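Local structure of angiopoietin-related protein 3 (Homo sapiens, 6EUA) at residues Q93-L98 against E113-L118; E103-N108 against L208-S213. The protein raises plasma triglycerides by inhibiting lipoprotein lipase, and carries the fibrinogen-like C-terminal domain described here, which suffices for endothelial cell adhesion. All blocks are in the same frame, centred on the assembly; numbering follows the deposited sequence.

Interaction 1. Residues Q93-L98 against E113-L118; sequences QSNYVL and EYSFYL
This is antiparallel strand pairing inside the beta hairpin of strands 96-104 and 109-118, in the main sheet of the fibrinogen-like domain. Two hydrogen-bonded pairs carry it. Y96 and F116 exchange backbone bonds, with F116 N 2.9 Å from Y96 O and nearly along the C=O axis. L98 and Y114 do the same, and L98 N reaches Y114 O at 2.8 Å in the carbonyl plane. Between them V97 and S115 form a non-hydrogen-bonded pair.

The F116 ring is central to the side-chain packing. Its CG takes the crowded position between backbone N and carbonyl carbon (chi1 76°). This turns an edge of the ring to the backbone of V97 and L98. F116 CZ is 3.5 Å from Y96 CB, and F116 CD1 is 3.5 Å from L98 CB. The L98 and Y114 side chains lie side by side, with L98 CD2 3.9 Å from Y114 CD1. The hydroxyl of Y114 hydrogen-bonds to N138.

At the open end of the hairpin, N95 CA makes an off-centre CH-pi contact with the Y117 ring, 4.1 Å from its centroid. The backbone bonds fix the strand register, while F116 joins the face of Y96, L98 and Y114 to V91 of helix 84-91 and I218 of strand 213-220.

Interaction 2. Residues E103-N108 against L208-S213; sequences EDWKDN and LYSIKS
K212 starts extended, with CG anti to the backbone N (chi1 166°), then bends at chi3 (72°) and chi4. The bend brings NZ to the turn D104-D107. The CG of W105 lies anti to its own carbonyl carbon (chi1 -65°), and this sets the indole over the lysine chain. K212 CB sits over the indole face, 3.8 Å from the centroid of the five-membered ring, in a CH-pi contact. K212 CD lies over the same face, nearer the six-membered ring.

NZ ends in a salt bridge with D107, whose OD1 is a very short 2.4 Å from K212 NZ. The ammonium meets that oxygen from above the carboxylate plane. Two weak bonds run from NZ to the carbonyls of D104 and W105. All three acceptors belong to the type I turn D104-D107. D104 OD1 also accepts from N108 N at 3.1 Å, which ties the start of the turn to the residue just after it.

At the base of the lysine, K212 and S213 both face E103 in a classic beta bulge. E103 O takes K212 N at 2.8 Å and S213 N at 3.3 Å. E103 N returns a bond to S213 O. S213 OG donates to E103 OE2 at 3.0 Å, from above the carboxylate plane. An alanine in place of E103 would remove the carboxylate, and would probably leave the S213 hydroxyl without this acceptor and K212 without a second, more distant negative charge beside that of D107.

The chain turns a corner at K212, and Y184 bonds to its carbonyl oxygen. Backbone bonds thus hold the corner to the strand end, while the lysine ties it to the turn. The carboxylates of D107 and E103 would probably stabilise the charged form of K212.

Overall arrangement
Both interactions use strand 96-104, one near its start and one at its end. Their centres lie 25 Å apart, and their nearest atoms are about 11 Å apart without touching. Interaction 1 is partly buried and pairs this strand with its hairpin neighbour. Interaction 2 is a surface contact that brings in a much later part of the chain, where strands 208-211 and 213-220 meet at a corner. The chemistry follows the place. Regular backbone pairing and aromatic and aliphatic packing mark the first. A bulge, charged groups and an indole laid on a lysine mark the second. Strand 213-220 relates the two, since it borders strand 96-104 in the same sheet.

Interaction 1. Residues Q93-L98 against E113-L118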
loop_
_atom_site.group_PDB
_atom_site.type_symbol
_atom_site.label_atom_id
_atom_site.label_comp_id
_atom_site.label_asym_id
_atom_site.label_seq_id
_atom_site.Cartn_x
_atom_site.Cartn_y
_atom_site.Cartn_z
ATOM N N GLN A 93 -15.811 -14.745 -21.487
ATOM C CA GLN A 93 -16.236 -14.598 -22.877
ATOM C C GLN A 93 -16.685 -13.174 -23.209
ATOM O O GLN A 93 -17.209 -12.938 -24.303
ATOM C CB GLN A 93 -17.379 -15.577 -23.192
ATOM C CG GLN A 93 -17.110 -17.037 -22.836
ATOM C CD GLN A 93 -18.376 -17.911 -22.880
ATOM O OE1 GLN A 93 -19.388 -17.544 -23.487
ATOM N NE2 GLN A 93 -18.307 -19.085 -22.257
ATOM N N SER A 94 -16.502 -12.232 -22.292
ATOM C CA SER A 94 -17.035 -10.887 -22.443
ATOM C C SER A 94 -16.101 -10.007 -23.267
ATOM O O SER A 94 -14.881 -10.211 -23.310
ATOM C CB SER A 94 -17.281 -10.251 -21.068
ATOM O OG SER A 94 -18.228 -10.995 -20.314
ATOM N N ASN A 95 -16.691 -9.026 -23.938
ATOM C CA ASN A 95 -15.909 -7.970 -24.577
ATOM C C ASN A 95 -15.497 -6.974 -23.487
ATOM O O ASN A 95 -16.354 -6.422 -22.793
ATOM C CB ASN A 95 -16.746 -7.309 -25.679
ATOM C CG ASN A 95 -16.031 -6.165 -26.385
ATOM O OD1 ASN A 95 -14.808 -6.191 -26.572
ATOM N ND2 ASN A 95 -16.797 -5.178 -26.813
ATOM N N TYR A 96 -14.193 -6.794 -23.286
ATOM C CA TYR A 96 -13.663 -5.887 -22.273
ATOM C C TYR A 96 -12.843 -4.791 -22.948
ATOM O O TYR A 96 -12.480 -4.876 -24.127
ATOM C CB TYR A 96 -12.777 -6.624 -21.248
ATOM C CG TYR A 96 -13.407 -6.911 -19.892
ATOM C CD1 TYR A 96 -14.526 -7.714 -19.790
ATOM C CD2 TYR A 96 -12.855 -6.397 -18.716
ATOM C CE1 TYR A 96 -15.094 -7.996 -18.565
ATOM C CE2 TYR A 96 -13.413 -6.680 -17.465
ATOM C CZ TYR A 96 -14.545 -7.485 -17.409
ATOM O OH TYR A 96 -15.146 -7.787 -16.201
ATOM N N VAL A 97 -12.520 -3.765 -22.163
ATOM C CA VAL A 97 -11.755 -2.605 -22.615
ATOM C C VAL A 97 -10.396 -2.655 -21.936
ATOM O O VAL A 97 -10.319 -2.789 -20.707
ATOM C CB VAL A 97 -12.489 -1.292 -22.276
ATOM C CG1 VAL A 97 -11.617 -0.063 -22.593
ATOM C CG2 VAL A 97 -13.840 -1.241 -22.986
ATOM N N LEU A 98 -9.327 -2.549 -22.721
ATOM C CA LEU A 98 -7.974 -2.520 -22.179
ATOM C C LEU A 98 -7.385 -1.128 -22.333
ATOM O O LEU A 98 -7.396 -0.567 -23.433
ATOM C CB LEU A 98 -7.071 -3.549 -22.869
ATOM C CG LEU A 98 -5.558 -3.417 -22.596
ATOM C CD1 LEU A 98 -5.182 -3.994 -21.241
ATOM C CD2 LEU A 98 -4.710 -4.061 -23.703
ATOM N N GLU A 113 -6.438 2.941 -25.564
ATOM C CA GLU A 113 -7.484 2.004 -25.195
ATOM C C GLU A 113 -7.810 1.114 -26.384
ATOM O O GLU A 113 -7.753 1.548 -27.539
ATOM C CB GLU A 113 -8.731 2.735 -24.698
ATOM C CG GLU A 113 -8.490 3.492 -23.408
ATOM C CD GLU A 113 -9.768 3.899 -22.700
ATOM O OE1 GLU A 113 -10.859 3.491 -23.156
ATOM O OE2 GLU A 113 -9.679 4.640 -21.694
ATOM N N TYR A 114 -8.123 -0.144 -26.080
ATOM C CA TYR A 114 -8.521 -1.141 -27.057
ATOM C C TYR A 114 -9.754 -1.869 -26.559
ATOM O O TYR A 114 -9.962 -2.017 -25.350
ATOM C CB TYR A 114 -7.461 -2.217 -27.304
ATOM C CG TYR A 114 -6.041 -1.769 -27.500
ATOM C CD1 TYR A 114 -5.270 -1.313 -26.429
ATOM C CD2 TYR A 114 -5.451 -1.832 -28.762
ATOM C CE1 TYR A 114 -3.956 -0.918 -26.619
ATOM C CE2 TYR A 114 -4.149 -1.437 -28.961
ATOM C CZ TYR A 114 -3.400 -0.981 -27.891
ATOM O OH TYR A 114 -2.088 -0.608 -28.111
ATOM N N SER A 115 -10.536 -2.362 -27.514
ATOM C CA SER A 115 -11.576 -3.346 -27.263
ATOM C C SER A 115 -10.991 -4.727 -27.532
ATOM O O SER A 115 -10.387 -4.948 -28.593
ATOM C CB SER A 115 -12.790 -3.077 -28.158
ATOM O OG SER A 115 -13.659 -4.194 -28.220
ATOM N N PHE A 116 -11.146 -5.651 -26.574
ATOM C CA PHE A 116 -10.490 -6.945 -26.714
ATOM C C PHE A 116 -11.382 -8.091 -26.268
ATOM O O PHE A 116 -12.398 -7.914 -25.586
ATOM C CB PHE A 116 -9.141 -7.016 -25.967
ATOM C CG PHE A 116 -9.256 -7.163 -24.478
ATOM C CD1 PHE A 116 -9.373 -6.043 -23.663
ATOM C CD2 PHE A 116 -9.207 -8.416 -23.882
ATOM C CE1 PHE A 116 -9.466 -6.180 -22.281
ATOM C CE2 PHE A 116 -9.304 -8.557 -22.503
ATOM C CZ PHE A 116 -9.433 -7.453 -21.701
ATOM N N TYR A 117 -10.974 -9.276 -26.735
ATOM C CA TYR A 117 -11.489 -10.579 -26.349
ATOM C C TYR A 117 -10.302 -11.447 -25.966
ATOM O O TYR A 117 -9.201 -11.272 -26.490
ATOM C CB TYR A 117 -12.276 -11.242 -27.491
ATOM C CG TYR A 117 -13.581 -10.555 -27.782
ATOM C CD1 TYR A 117 -13.656 -9.510 -28.699
ATOM C CD2 TYR A 117 -14.735 -10.926 -27.117
ATOM C CE1 TYR A 117 -14.864 -8.877 -28.960
ATOM C CE2 TYR A 117 -15.930 -10.305 -27.368
ATOM C CZ TYR A 117 -15.997 -9.284 -28.289
ATOM O OH TYR A 117 -17.211 -8.675 -28.522
ATOM N N LEU A 118 -10.523 -12.371 -25.038
ATOM C CA LEU A 118 -9.437 -13.180 -24.499
ATOM C C LEU A 118 -9.864 -14.638 -24.452
ATOM O O LEU A 118 -10.946 -14.944 -23.947
ATOM C CB LEU A 118 -9.056 -12.706 -23.100
ATOM C CG LEU A 118 -7.862 -13.378 -22.424
ATOM C CD1 LEU A 118 -6.527 -13.043 -23.155
ATOM C CD2 LEU A 118 -7.814 -12.964 -20.968
#

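Interaction 2. Residues E103-N108 against L208-S213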
loop_
_atom_site.group_PDB
_atom_site.type_symbol
_atom_site.label_atom_id
_atom_site.label_comp_id
_atom_site.label_asym_id
_atom_site.label_seq_id
_atom_site.Cartn_x
_atom_site.Cartn_y
_atom_site.Cartn_z
ATOM N N GLU A 103 4.422 5.998 -19.159
ATOM C CA GLU A 103 5.057 7.237 -18.746
ATOM C C GLU A 103 6.508 7.145 -19.184
ATOM O O GLU A 103 7.168 6.133 -18.931
ATOM C CB GLU A 103 4.920 7.441 -17.232
ATOM C CG GLU A 103 6.010 8.271 -16.598
ATOM C CD GLU A 103 5.795 8.475 -15.103
ATOM O OE1 GLU A 103 5.001 9.366 -14.727
ATOM O OE2 GLU A 103 6.415 7.736 -14.308
ATOM N N ASP A 104 6.988 8.169 -19.884
ATOM C CA ASP A 104 8.352 8.141 -20.388
ATOM C C ASP A 104 9.292 8.682 -19.311
ATOM O O ASP A 104 8.877 8.977 -18.187
ATOM C CB ASP A 104 8.445 8.909 -21.702
ATOM C CG ASP A 104 7.967 10.343 -21.579
ATOM O OD1 ASP A 104 8.580 11.111 -20.805
ATOM O OD2 ASP A 104 6.993 10.704 -22.275
ATOM N N TRP A 105 10.582 8.805 -19.636
ATOM C CA TRP A 105 11.541 9.336 -18.673
ATOM C C TRP A 105 11.386 10.836 -18.466
ATOM O O TRP A 105 11.715 11.334 -17.386
ATOM C CB TRP A 105 12.970 8.974 -19.101
ATOM C CG TRP A 105 13.151 7.490 -19.049
ATOM C CD1 TRP A 105 12.854 6.597 -20.039
ATOM C CD2 TRP A 105 13.605 6.711 -17.930
ATOM N NE1 TRP A 105 13.110 5.314 -19.616
ATOM C CE2 TRP A 105 13.571 5.353 -18.327
ATOM C CE3 TRP A 105 14.042 7.027 -16.638
ATOM C CZ2 TRP A 105 13.958 4.315 -17.479
ATOM C CZ3 TRP A 105 14.427 5.992 -15.796
ATOM C CH2 TRP A 105 14.382 4.652 -16.222
ATOM N N LYS A 106 10.864 11.560 -19.454
ATOM C CA LYS A 106 10.525 12.969 -19.280
ATOM C C LYS A 106 9.221 13.156 -18.517
ATOM O O LYS A 106 8.741 14.290 -18.409
ATOM C CB LYS A 106 10.422 13.667 -20.644
ATOM C CG LYS A 106 11.549 13.350 -21.633
ATOM C CD LYS A 106 12.934 13.461 -21.003
ATOM C CE LYS A 106 13.975 12.650 -21.775
ATOM N NZ LYS A 106 15.342 13.263 -21.701
ATOM N N ASP A 107 8.633 12.064 -18.025
ATOM C CA ASP A 107 7.423 12.047 -17.207
ATOM C C ASP A 107 6.172 12.463 -17.970
ATOM O O ASP A 107 5.159 12.799 -17.350
ATOM C CB ASP A 107 7.590 12.909 -15.955
ATOM C CG ASP A 107 8.716 12.423 -15.078
ATOM O OD1 ASP A 107 8.747 11.209 -14.781
ATOM O OD2 ASP A 107 9.575 13.245 -14.698
ATOM N N ASN A 108 6.205 12.449 -19.299
ATOM C CA ASN A 108 4.980 12.621 -20.062
ATOM C C ASN A 108 4.158 11.339 -20.019
ATOM O O ASN A 108 4.701 10.231 -20.015
ATOM C CB ASN A 108 5.275 12.983 -21.516
ATOM C CG ASN A 108 6.041 14.276 -21.662
ATOM O OD1 ASN A 108 6.722 14.731 -20.739
ATOM N ND2 ASN A 108 5.935 14.879 -22.838
ATOM N N LEU A 208 9.717 5.437 -31.775
ATOM C CA LEU A 208 9.914 4.563 -30.625
ATOM C C LEU A 208 9.918 5.387 -29.343
ATOM O O LEU A 208 10.713 6.320 -29.202
ATOM C CB LEU A 208 11.222 3.783 -30.754
ATOM C CG LEU A 208 11.364 2.551 -29.859
ATOM C CD1 LEU A 208 12.174 1.493 -30.570
ATOM C CD2 LEU A 208 12.003 2.913 -28.511
ATOM N N TYR A 209 9.043 5.024 -28.409
ATOM C CA TYR A 209 8.919 5.706 -27.127
ATOM C C TYR A 209 9.712 4.956 -26.062
ATOM O O TYR A 209 9.546 3.741 -25.903
ATOM C CB TYR A 209 7.451 5.817 -26.704
ATOM C CG TYR A 209 6.626 6.685 -27.619
ATOM C CD1 TYR A 209 6.393 8.012 -27.306
ATOM C CD2 TYR A 209 6.066 6.179 -28.786
ATOM C CE1 TYR A 209 5.639 8.816 -28.124
ATOM C CE2 TYR A 209 5.302 6.983 -29.618
ATOM C CZ TYR A 209 5.095 8.306 -29.278
ATOM O OH TYR A 209 4.345 9.137 -30.080
ATOM N N SER A 210 10.576 5.681 -25.350
ATOM C CA SER A 210 11.276 5.155 -24.181
ATOM C C SER A 210 10.328 5.178 -22.983
ATOM O O SER A 210 9.814 6.239 -22.621
ATOM C CB SER A 210 12.528 5.985 -23.901
ATOM O OG SER A 210 13.306 5.439 -22.848
ATOM N N ILE A 211 10.081 4.021 -22.376
ATOM C CA ILE A 211 9.069 3.881 -21.325
ATOM C C ILE A 211 9.746 3.622 -19.981
ATOM O O ILE A 211 10.575 2.712 -19.856
ATOM C CB ILE A 211 8.066 2.763 -21.655
ATOM C CG1 ILE A 211 7.559 2.913 -23.088
ATOM C CG2 ILE A 211 6.906 2.771 -20.660
ATOM C CD1 ILE A 211 6.806 4.198 -23.349
ATOM N N LYS A 212 9.375 4.408 -18.972
ATOM C CA LYS A 212 9.884 4.254 -17.616
ATOM C C LYS A 212 8.945 3.450 -16.721
ATOM O O LYS A 212 9.408 2.729 -15.827
ATOM C CB LYS A 212 10.133 5.636 -16.982
ATOM C CG LYS A 212 10.335 5.605 -15.467
ATOM C CD LYS A 212 10.781 6.938 -14.914
ATOM C CE LYS A 212 9.652 7.959 -14.931
ATOM N NZ LYS A 212 10.168 9.340 -15.154
ATOM N N SER A 213 7.635 3.550 -16.944
ATOM C CA SER A 213 6.661 2.879 -16.097
ATOM C C SER A 213 5.432 2.561 -16.934
ATOM O O SER A 213 5.101 3.292 -17.873
ATOM C CB SER A 213 6.301 3.730 -14.864
ATOM O OG SER A 213 5.666 4.939 -15.234
#